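PDB 4F2E: CupA from Streptococcus pneumoniae, which binds Cu(I) through a cupredoxin-fold domain and acts as a copper chaperone, probably as part of the bacterium's copper resistance. Local coordinates for residues V54-F58 with E81-A85. Numbering follows the deposited sequence.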
loop_
_atom_site.group_PDB
_atom_site.type_symbol
_atom_site.label_atom_id
_atom_site.label_comp_id
_atom_site.label_asym_id
_atom_site.label_seq_id
_atom_site.Cartn_x
_atom_site.Cartn_y
_atom_site.Cartn_z
ATOM N N VAL A 54 3.866 2.313 -6.601
ATOM C CA VAL A 54 3.077 3.374 -7.220
ATOM C C VAL A 54 1.625 3.339 -6.745
ATOM O O VAL A 54 0.974 2.295 -6.800
ATOM C CB VAL A 54 3.096 3.259 -8.765
ATOM C CG1 VAL A 54 2.357 4.425 -9.404
ATOM C CG2 VAL A 54 4.522 3.195 -9.282
ATOM N N PHE A 55 1.138 4.478 -6.252
ATOM C CA PHE A 55 -0.281 4.689 -5.976
ATOM C C PHE A 55 -0.719 5.825 -6.894
ATOM O O PHE A 55 -0.636 6.991 -6.516
ATOM C CB PHE A 55 -0.506 5.090 -4.515
ATOM C CG PHE A 55 -0.433 3.945 -3.541
ATOM C CD1 PHE A 55 0.780 3.346 -3.241
ATOM C CD2 PHE A 55 -1.578 3.494 -2.897
ATOM C CE1 PHE A 55 0.847 2.299 -2.334
ATOM C CE2 PHE A 55 -1.514 2.449 -1.992
ATOM C CZ PHE A 55 -0.300 1.855 -1.707
ATOM N N PRO A 56 -1.202 5.489 -8.099
ATOM C CA PRO A 56 -1.445 6.510 -9.126
ATOM C C PRO A 56 -2.520 7.531 -8.753
ATOM O O PRO A 56 -2.448 8.671 -9.213
ATOM C CB PRO A 56 -1.881 5.687 -10.345
ATOM C CG PRO A 56 -2.404 4.414 -9.775
ATOM C CD PRO A 56 -1.569 4.139 -8.559
ATOM N N ASP A 57 -3.494 7.139 -7.939
ATOM C CA ASP A 57 -4.555 8.064 -7.545
ATOM C C ASP A 57 -4.078 9.111 -6.552
ATOM O O ASP A 57 -4.700 10.164 -6.403
ATOM C CB ASP A 57 -5.743 7.301 -6.965
ATOM C CG ASP A 57 -6.280 6.267 -7.919
ATOM O OD1 ASP A 57 -6.107 5.063 -7.647
ATOM O OD2 ASP A 57 -6.855 6.663 -8.952
ATOM N N PHE A 58 -2.973 8.821 -5.874
ATOM C CA PHE A 58 -2.489 9.683 -4.804
ATOM C C PHE A 58 -1.184 10.397 -5.149
ATOM O O PHE A 58 -0.664 11.163 -4.341
ATOM C CB PHE A 58 -2.360 8.877 -3.507
ATOM C CG PHE A 58 -3.667 8.320 -3.018
ATOM C CD1 PHE A 58 -4.453 9.041 -2.135
ATOM C CD2 PHE A 58 -4.120 7.085 -3.457
ATOM C CE1 PHE A 58 -5.666 8.541 -1.692
ATOM C CE2 PHE A 58 -5.333 6.579 -3.017
ATOM C CZ PHE A 58 -6.103 7.308 -2.129
ATOM N N GLU A 81 -12.389 2.345 -4.702
ATOM C CA GLU A 81 -11.358 1.343 -4.934
ATOM C C GLU A 81 -10.192 1.992 -5.665
ATOM O O GLU A 81 -10.378 2.651 -6.691
ATOM C CB GLU A 81 -11.917 0.187 -5.744
ATOM N N PHE A 82 -8.990 1.803 -5.136
ATOM C CA PHE A 82 -7.801 2.442 -5.685
ATOM C C PHE A 82 -6.702 1.420 -5.879
ATOM O O PHE A 82 -6.485 0.555 -5.032
ATOM C CB PHE A 82 -7.329 3.561 -4.760
ATOM C CG PHE A 82 -8.409 4.546 -4.423
ATOM C CD1 PHE A 82 -9.143 4.415 -3.257
ATOM C CD2 PHE A 82 -8.705 5.586 -5.284
ATOM C CE1 PHE A 82 -10.146 5.316 -2.950
ATOM C CE2 PHE A 82 -9.704 6.488 -4.986
ATOM C CZ PHE A 82 -10.427 6.354 -3.817
ATOM N N SER A 83 -6.003 1.523 -6.999
ATOM C CA SER A 83 -4.989 0.542 -7.335
ATOM C C SER A 83 -3.640 0.926 -6.750
ATOM O O SER A 83 -3.361 2.098 -6.497
ATOM C CB SER A 83 -4.860 0.424 -8.852
ATOM O OG SER A 83 -4.336 1.625 -9.393
ATOM N N PHE A 84 -2.806 -0.075 -6.517
ATOM C CA PHE A 84 -1.383 0.172 -6.379
ATOM C C PHE A 84 -0.635 -0.898 -7.146
ATOM O O PHE A 84 -1.190 -1.950 -7.461
ATOM C CB PHE A 84 -0.921 0.322 -4.915
ATOM C CG PHE A 84 -1.143 -0.890 -4.040
ATOM C CD1 PHE A 84 -0.148 -1.846 -3.886
ATOM C CD2 PHE A 84 -2.319 -1.033 -3.317
ATOM C CE1 PHE A 84 -0.336 -2.939 -3.055
ATOM C CE2 PHE A 84 -2.517 -2.126 -2.486
ATOM C CZ PHE A 84 -1.522 -3.080 -2.352
ATOM N N ALA A 85 0.611 -0.609 -7.488
ATOM C CA ALA A 85 1.374 -1.504 -8.338
ATOM C C ALA A 85 2.848 -1.177 -8.259
ATOM O O ALA A 85 3.240 -0.157 -7.691
ATOM C CB ALA A 85 0.891 -1.401 -9.778
HETATM O O HOH W 1 -3.864 4.773 -6.168
HETATM O O HOH W 2 -7.320 3.306 -9.252
#
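Two backbone hydrogen bonds join the end of strand 52-55 to strand 80-86: Val54 N donates to Ala85 O (2.8 Å) and Ala85 N to Val54 O (3.0 Å), making Val54 and Ala85 an antiparallel hydrogen-bonded pair. Phe84 CA adds a CA-H...O contact to Val54 O at 3.2 Å. Beyond Phe55 the chain turns, with Phe58 N bonded to Phe55 O at 3.0 Å, and the direct pairing gives way to water. Water 1 donates to Asp57 OD1 and Ser83 O (both 2.7 Å) and accepts from Asp57 N (3.0 Å); water 2 donates to Asp57 OD1 (2.7 Å) and accepts from Ser83 N (3.2 Å). Water 1 thus bridges the two backbones itself, while water 2 ties Ser83 N to the Asp57 carboxylate. Among the aromatic contacts, Phe84 CB sits over the face of Phe55, 3.5 Å from the ring centroid, a CH-pi contact, while the two near-parallel rings are slid apart and barely overlap. Phe58 turns its edge to the face of Phe82 in a T-shaped pair, centroids 5.3 Å apart. Phe55 also packs on Ile39, Phe41 and Val72 of strands 37-43 and 69-74, so this strand pair sends buried phenylalanines into the hydrophobic interior of a cupredoxin beta-sandwich.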